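Local coordinates for cytosolic protein (Streptococcus thermophilus, PDB 2QZI) that is of unknown function and belongs to the DUF1827 family of small proteins, at residues 39-42 against 47-50; 30-35 against 69-74. All blocks are in the same frame, centred on the assembly; numbering follows the deposited sequence.

Contact 1 of 2, residues 39-42 against 47-50; sequences VVFT and HYEL. With NA (sodium ion), chain F.
The rings of F41 and Y48 meet rim to rim, neither over the other's face, with planes only 14° apart and F41 CZ 3.6 Å from Y48 CD1. The two side chains lie alongside each other and point the same way, F41 reaching out with its CG anti to the backbone N (chi1 175°). The H47 ring has the sodium ion over one face, displaced toward the rim, and the carboxylate of E49 at its edge: H47 ND1 donates in the ring plane to the anti lone pair of E49 OE2, 2.5 Å away.

Strands 37-44 and 47-53, which carry these two groups on opposite faces, form an antiparallel hairpin. T42 and E49 are a hydrogen-bonded pair, T42 N to E49 O at 3.1 Å and E49 N to T42 O at 2.9 Å; F41 and L50 form the next, non-hydrogen-bonded pair. L50 CD2 packs 3.9 Å from F41 CD1, on the face that helix 61-74 packs against.

On the other face T42 OG1 touches E49 CB and binds the sodium ion at 2.6 Å, joined by H47 O at 2.9 Å and a water. H47 NE2 is hydrogen-bonded to D25 OD2 and E49 OE1 to S98 OG. One face of the hairpin is thus apolar, while the other offers the cation a sparse set of neutral oxygens, beside an imidazole held by carboxylates at both nitrogens.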
ATOM      1  N   VAL A  39       2.366   5.804   2.764  1.00 74.51           N
ATOM      2  CA  VAL A  39       1.907   4.559   2.198  1.00 75.69           C
ATOM      3  C   VAL A  39       1.313   3.788   3.358  1.00 75.05           C
ATOM      4  O   VAL A  39       1.844   3.821   4.483  1.00 74.98           O
ATOM      5  CB  VAL A  39       3.067   3.775   1.487  1.00 76.54           C
ATOM      6  CG1 VAL A  39       2.575   2.533   0.805  1.00 69.22           C
ATOM      7  CG2 VAL A  39       3.763   4.660   0.436  1.00 76.67           C
ATOM      8  N   VAL A  40       0.158   3.228   3.066  1.00 75.23           N
ATOM      9  CA  VAL A  40      -0.534   2.234   3.916  1.00 75.66           C
ATOM     10  C   VAL A  40      -0.623   0.949   3.127  1.00 75.07           C
ATOM     11  O   VAL A  40      -1.018   0.968   2.006  1.00 73.22           O
ATOM     12  CB  VAL A  40      -1.942   2.705   4.409  1.00 75.23           C
ATOM     13  CG1 VAL A  40      -2.524   1.649   5.356  1.00 75.78           C
ATOM     14  CG2 VAL A  40      -1.749   4.022   5.229  1.00 75.78           C
ATOM     15  N   PHE A  41      -0.145  -0.145   3.711  1.00 75.77           N
ATOM     16  CA  PHE A  41      -0.163  -1.462   3.051  1.00 75.50           C
ATOM     17  C   PHE A  41      -0.958  -2.442   3.910  1.00 76.01           C
ATOM     18  O   PHE A  41      -0.654  -2.595   5.086  1.00 76.34           O
ATOM     19  CB  PHE A  41       1.279  -1.957   2.986  1.00 74.57           C
ATOM     20  CG  PHE A  41       1.443  -3.358   2.449  1.00 75.33           C
ATOM     21  CD1 PHE A  41       0.943  -3.707   1.181  1.00 73.32           C
ATOM     22  CD2 PHE A  41       2.101  -4.334   3.197  1.00 75.67           C
ATOM     23  CE1 PHE A  41       1.113  -4.996   0.694  1.00 75.13           C
ATOM     24  CE2 PHE A  41       2.242  -5.667   2.723  1.00 75.89           C
ATOM     25  CZ  PHE A  41       1.736  -5.986   1.469  1.00 75.21           C
ATOM     26  N   THR A  42      -1.870  -3.187   3.285  1.00 76.15           N
ATOM     27  CA  THR A  42      -2.689  -4.195   3.972  1.00 75.39           C
ATOM     28  C   THR A  42      -2.844  -5.494   3.169  1.00 74.10           C
ATOM     29  O   THR A  42      -2.723  -5.474   1.963  1.00 71.62           O
ATOM     30  CB  THR A  42      -4.156  -3.705   4.219  1.00 75.47           C
ATOM     31  OG1 THR A  42      -4.900  -3.670   2.999  1.00 77.52           O
ATOM     32  CG2 THR A  42      -4.256  -2.293   4.901  1.00 72.54           C
ATOM     33  N   HIS A  47      -7.452 -10.037  -1.117  1.00 68.67           N
ATOM     34  CA  HIS A  47      -6.814  -8.869  -1.681  1.00 70.56           C
ATOM     35  C   HIS A  47      -5.749  -8.241  -0.799  1.00 70.69           C
ATOM     36  O   HIS A  47      -5.921  -8.145   0.406  1.00 71.59           O
ATOM     37  CB  HIS A  47      -7.844  -7.778  -2.084  1.00 70.47           C
ATOM     38  CG  HIS A  47      -8.684  -7.262  -0.946  1.00 73.95           C
ATOM     39  ND1 HIS A  47      -8.818  -5.913  -0.665  1.00 76.33           N
ATOM     40  CD2 HIS A  47      -9.474  -7.911  -0.051  1.00 75.51           C
ATOM     41  CE1 HIS A  47      -9.621  -5.758   0.379  1.00 74.90           C
ATOM     42  NE2 HIS A  47     -10.008  -6.957   0.789  1.00 78.36           N
ATOM     43  N   TYR A  48      -4.681  -7.763  -1.415  1.00 71.52           N
ATOM     44  CA  TYR A  48      -3.762  -6.811  -0.765  1.00 70.71           C
ATOM     45  C   TYR A  48      -4.162  -5.407  -1.229  1.00 72.36           C
ATOM     46  O   TYR A  48      -4.764  -5.255  -2.276  1.00 71.54           O
ATOM     47  CB  TYR A  48      -2.340  -6.990  -1.241  1.00 68.87           C
ATOM     48  CG  TYR A  48      -1.619  -8.263  -0.904  1.00 70.75           C
ATOM     49  CD1 TYR A  48      -0.726  -8.288   0.156  1.00 67.81           C
ATOM     50  CD2 TYR A  48      -1.704  -9.400  -1.734  1.00 71.80           C
ATOM     51  CE1 TYR A  48       0.030  -9.394   0.448  1.00 71.71           C
ATOM     52  CE2 TYR A  48      -0.943 -10.551  -1.450  1.00 69.34           C
ATOM     53  CZ  TYR A  48      -0.088 -10.511  -0.342  1.00 71.04           C
ATOM     54  OH  TYR A  48       0.701 -11.553   0.006  1.00 69.24           O
ATOM     55  N   GLU A  49      -3.814  -4.366  -0.464  1.00 73.51           N
ATOM     56  CA  GLU A  49      -4.151  -2.991  -0.844  1.00 75.04           C
ATOM     57  C   GLU A  49      -2.938  -2.103  -0.629  1.00 75.09           C
ATOM     58  O   GLU A  49      -2.178  -2.359   0.282  1.00 75.33           O
ATOM     59  CB  GLU A  49      -5.357  -2.461  -0.046  1.00 75.05           C
ATOM     60  CG  GLU A  49      -6.703  -3.197  -0.322  1.00 77.99           C
ATOM     61  CD  GLU A  49      -7.269  -3.061  -1.711  1.00 81.13           C
ATOM     62  OE1 GLU A  49      -7.020  -2.014  -2.374  1.00 79.33           O
ATOM     63  OE2 GLU A  49      -7.985  -4.014  -2.124  1.00 80.84           O
ATOM     64  N   LEU A  50      -2.687  -1.131  -1.514  1.00 74.99           N
ATOM     65  CA  LEU A  50      -1.704  -0.053  -1.159  1.00 76.60           C
ATOM     66  C   LEU A  50      -2.463   1.253  -1.326  1.00 77.44           C
ATOM     67  O   LEU A  50      -3.253   1.376  -2.299  1.00 79.31           O
ATOM     68  CB  LEU A  50      -0.523  -0.002  -2.131  1.00 75.20           C
ATOM     69  CG  LEU A  50       0.680  -0.835  -1.784  1.00 76.83           C
ATOM     70  CD1 LEU A  50       1.539  -0.736  -3.033  1.00 79.65           C
ATOM     71  CD2 LEU A  50       1.412  -0.220  -0.540  1.00 68.33           C
TER
HETATM   72 NA    NA F 102      -6.105  -5.718   2.025  1.00 45.56          NA
HETATM   73  O   HOH W   1      -8.455  -4.901   3.470  1.00 41.51           O

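Contact 2 of 2, residues 30-35 against 69-74; sequences ETYSAG and EFFLKR
Y32, on strand 28-34, faces F71 near the C-terminal end of helix 61-74 across a CA-CA gap of 10.8 Å, too wide for backbone bonding, so aromatic side chains alone bridge strand and helix.

Their rings make a T-shaped (edge-to-face) stack, with planes at 88° and centroids 5.0 Å apart. F71 supplies the edge: its CZ sits over one face of the tyrosine, nearer the rim than the middle, 3.6 Å from Y32 CD2, and F71 CE1 lies 3.7 Å from Y32 CE2. The tyrosine leaves the strand toward the helix, whereas the CB of F71 sets off to the side and the ring turns back to the sheet, CG anti to its carbonyl carbon (chi1 -75°). F70 adds a looser touch, F70 CE2 lying 4.3 Å from Y32 CE1. Within the helix the two phenylalanines also pack together, F70 CD2 lying over one face of the F71 ring.

The phenol oxygen has two partners. K75, just beyond the helix, is hydrogen-bonded to Y32 OH through NZ, and Y32 OH donates to E30 OE1 at 2.9 Å, meeting the carboxylate on its anti side and 34° out of its plane. The hydroxyl end is thereby pinned between an ammonium group and a carboxylate, while packing against F71 and its neighbours sets the rotation of the ring.

L6 of strand 6-8 touches Y32, and V39 of strand 37-44 touches both Y32 and F71, extending the apolar layer across neighbouring strands. A helix packed on one face of an antiparallel sheet, with aromatic rings filling the interface, is found in alpha+beta folds, and this contact ties strand 28-34 into the core beneath helix 61-74.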
ATOM      1  N   GLU A  30       0.365  -2.220   7.599  1.00 75.53           N
ATOM      2  CA  GLU A  30       1.657  -1.585   7.810  1.00 75.94           C
ATOM      3  C   GLU A  30       1.672  -0.211   7.184  1.00 75.24           C
ATOM      4  O   GLU A  30       0.947   0.028   6.215  1.00 74.42           O
ATOM      5  CB  GLU A  30       2.723  -2.436   7.176  1.00 77.71           C
ATOM      6  CG  GLU A  30       2.621  -3.852   7.616  1.00 82.13           C
ATOM      7  CD  GLU A  30       3.880  -4.619   7.378  1.00 88.65           C
ATOM      8  OE1 GLU A  30       4.547  -4.397   6.349  1.00 89.66           O
ATOM      9  OE2 GLU A  30       4.169  -5.496   8.210  1.00 94.22           O
ATOM     10  N   THR A  31       2.439   0.694   7.763  1.00 74.11           N
ATOM     11  CA  THR A  31       2.589   2.025   7.170  1.00 74.52           C
ATOM     12  C   THR A  31       4.043   2.324   6.810  1.00 72.95           C
ATOM     13  O   THR A  31       4.936   1.824   7.424  1.00 71.53           O
ATOM     14  CB  THR A  31       2.101   3.144   8.098  1.00 73.90           C
ATOM     15  OG1 THR A  31       2.767   3.023   9.308  1.00 75.26           O
ATOM     16  CG2 THR A  31       0.589   3.073   8.376  1.00 75.63           C
ATOM     17  N   TYR A  32       4.252   3.098   5.735  1.00 74.55           N
ATOM     18  CA  TYR A  32       5.601   3.480   5.278  1.00 72.17           C
ATOM     19  C   TYR A  32       5.597   4.926   4.778  1.00 73.40           C
ATOM     20  O   TYR A  32       4.600   5.406   4.215  1.00 71.61           O
ATOM     21  CB  TYR A  32       6.041   2.635   4.081  1.00 72.22           C
ATOM     22  CG  TYR A  32       6.215   1.172   4.365  1.00 75.06           C
ATOM     23  CD1 TYR A  32       7.478   0.608   4.404  1.00 76.44           C
ATOM     24  CD2 TYR A  32       5.081   0.322   4.575  1.00 78.29           C
ATOM     25  CE1 TYR A  32       7.642  -0.731   4.661  1.00 78.23           C
ATOM     26  CE2 TYR A  32       5.256  -1.034   4.872  1.00 76.63           C
ATOM     27  CZ  TYR A  32       6.539  -1.542   4.875  1.00 77.24           C
ATOM     28  OH  TYR A  32       6.742  -2.878   5.150  1.00 78.80           O
ATOM     29  N   SER A  33       6.732   5.589   4.987  1.00 73.20           N
ATOM     30  CA  SER A  33       7.125   6.806   4.321  1.00 76.44           C
ATOM     31  C   SER A  33       7.925   6.520   3.046  1.00 77.56           C
ATOM     32  O   SER A  33       8.666   5.544   2.945  1.00 78.66           O
ATOM     33  CB  SER A  33       8.081   7.583   5.241  1.00 78.00           C
ATOM     34  OG  SER A  33       7.278   8.414   6.056  1.00 83.05           O
ATOM     35  N   ALA A  34       7.761   7.393   2.067  1.00 78.55           N
ATOM     36  CA  ALA A  34       8.551   7.427   0.864  1.00 77.64           C
ATOM     37  C   ALA A  34       8.851   8.940   0.724  1.00 77.38           C
ATOM     38  O   ALA A  34       8.230   9.637  -0.042  1.00 77.96           O
ATOM     39  CB  ALA A  34       7.710   6.840  -0.292  1.00 77.63           C
ATOM     40  N   GLY A  35       9.769   9.451   1.539  1.00 77.28           N
ATOM     41  CA  GLY A  35      10.009  10.906   1.638  1.00 76.65           C
ATOM     42  C   GLY A  35       8.809  11.534   2.336  1.00 76.62           C
ATOM     43  O   GLY A  35       8.488  11.139   3.447  1.00 77.55           O
ATOM     44  N   GLU A  69       6.743  -1.414  -7.157  1.00 71.08           N
ATOM     45  CA  GLU A  69       7.664  -2.495  -7.424  1.00 73.39           C
ATOM     46  C   GLU A  69       8.379  -2.949  -6.127  1.00 73.63           C
ATOM     47  O   GLU A  69       8.783  -4.119  -6.037  1.00 75.22           O
ATOM     48  CB  GLU A  69       8.658  -2.130  -8.537  1.00 75.27           C
ATOM     49  CG  GLU A  69       8.048  -2.155  -9.987  1.00 81.76           C
ATOM     50  CD  GLU A  69       7.372  -3.519 -10.403  1.00 90.25           C
ATOM     51  OE1 GLU A  69       6.209  -3.496 -10.936  1.00 91.03           O
ATOM     52  OE2 GLU A  69       8.000  -4.596 -10.183  1.00 91.18           O
ATOM     53  N   PHE A  70       8.526  -2.047  -5.146  1.00 71.46           N
ATOM     54  CA  PHE A  70       9.022  -2.393  -3.812  1.00 70.80           C
ATOM     55  C   PHE A  70       8.103  -3.399  -3.112  1.00 71.80           C
ATOM     56  O   PHE A  70       8.560  -4.399  -2.587  1.00 72.97           O
ATOM     57  CB  PHE A  70       9.154  -1.142  -2.933  1.00 69.94           C
ATOM     58  CG  PHE A  70       9.670  -1.436  -1.506  1.00 70.01           C
ATOM     59  CD1 PHE A  70      11.037  -1.504  -1.237  1.00 68.32           C
ATOM     60  CD2 PHE A  70       8.770  -1.650  -0.462  1.00 70.48           C
ATOM     61  CE1 PHE A  70      11.499  -1.776   0.096  1.00 69.59           C
ATOM     62  CE2 PHE A  70       9.192  -1.967   0.841  1.00 74.36           C
ATOM     63  CZ  PHE A  70      10.580  -2.012   1.132  1.00 71.85           C
ATOM     64  N   PHE A  71       6.797  -3.158  -3.130  1.00 73.15           N
ATOM     65  CA  PHE A  71       5.836  -4.085  -2.477  1.00 71.94           C
ATOM     66  C   PHE A  71       5.766  -5.416  -3.185  1.00 71.38           C
ATOM     67  O   PHE A  71       5.775  -6.466  -2.544  1.00 70.22           O
ATOM     68  CB  PHE A  71       4.479  -3.418  -2.192  1.00 71.76           C
ATOM     69  CG  PHE A  71       4.559  -2.486  -1.027  1.00 70.63           C
ATOM     70  CD1 PHE A  71       4.368  -2.946   0.288  1.00 68.86           C
ATOM     71  CD2 PHE A  71       4.925  -1.162  -1.228  1.00 69.94           C
ATOM     72  CE1 PHE A  71       4.568  -2.050   1.399  1.00 73.74           C
ATOM     73  CE2 PHE A  71       5.139  -0.281  -0.126  1.00 72.81           C
ATOM     74  CZ  PHE A  71       4.945  -0.726   1.180  1.00 73.41           C
ATOM     75  N   LEU A  72       5.801  -5.364  -4.504  1.00 72.83           N
ATOM     76  CA  LEU A  72       5.707  -6.569  -5.322  1.00 74.10           C
ATOM     77  C   LEU A  72       6.933  -7.428  -5.118  1.00 75.37           C
ATOM     78  O   LEU A  72       6.879  -8.641  -5.162  1.00 77.97           O
ATOM     79  CB  LEU A  72       5.543  -6.207  -6.808  1.00 72.34           C
ATOM     80  CG  LEU A  72       4.106  -5.855  -7.184  1.00 73.00           C
ATOM     81  CD1 LEU A  72       4.041  -5.322  -8.612  1.00 67.03           C
ATOM     82  CD2 LEU A  72       3.117  -7.091  -6.994  1.00 66.42           C
ATOM     83  N   LYS A  73       8.056  -6.802  -4.910  1.00 77.09           N
ATOM     84  CA  LYS A  73       9.282  -7.539  -4.774  1.00 78.83           C
ATOM     85  C   LYS A  73       9.428  -8.071  -3.359  1.00 79.86           C
ATOM     86  O   LYS A  73       9.967  -9.161  -3.163  1.00 81.21           O
ATOM     87  CB  LYS A  73      10.481  -6.646  -5.148  1.00 78.01           C
ATOM     88  CG  LYS A  73      11.805  -7.356  -5.188  1.00 79.58           C
ATOM     89  CD  LYS A  73      12.926  -6.342  -5.377  1.00 83.46           C
ATOM     90  CE  LYS A  73      14.311  -7.012  -5.432  1.00 88.40           C
ATOM     91  NZ  LYS A  73      14.337  -8.154  -6.396  1.00 89.20           N
ATOM     92  N   ARG A  74       8.967  -7.309  -2.374  1.00 81.11           N
ATOM     93  CA  ARG A  74       9.342  -7.559  -0.984  1.00 82.56           C
ATOM     94  C   ARG A  74       8.197  -8.088  -0.078  1.00 83.33           C
ATOM     95  O   ARG A  74       8.456  -8.808   0.903  1.00 83.75           O
ATOM     96  CB  ARG A  74       9.998  -6.311  -0.366  1.00 82.15           C
ATOM     97  CG  ARG A  74      11.216  -5.821  -1.108  1.00 84.13           C
ATOM     98  CD  ARG A  74      12.440  -6.497  -0.521  1.00 88.88           C
ATOM     99  NE  ARG A  74      13.509  -6.755  -1.487  1.00 92.50           N
ATOM    100  CZ  ARG A  74      14.785  -6.394  -1.308  1.00 95.88           C
ATOM    101  NH1 ARG A  74      15.165  -5.752  -0.188  1.00 96.80           N
ATOM    102  NH2 ARG A  74      15.695  -6.683  -2.240  1.00 94.90           N
TER

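Contacts 1 and 2 have centres about 9 Å apart and share one sheet, in which strands 28-34 and 37-44 are neighbours. Backbone pairs join them directly: V39 N lies 2.7 Å from Y32 O and F41 N 2.7 Å from E30 O, both probable hydrogen bonds. Above the sheet F71 links the two, its CE1 packing 3.5 Å from F41 CG, so the hairpin's apolar face and the strand-helix interface form one continuous layer. Along the chain, contact 1 is nested inside the loop closed by contact 2. The sodium held by T42 and H47 lies about 11 Å from the F71 side chain (nearest atoms); a second sodium lies about 9 Å from the T42 side chain.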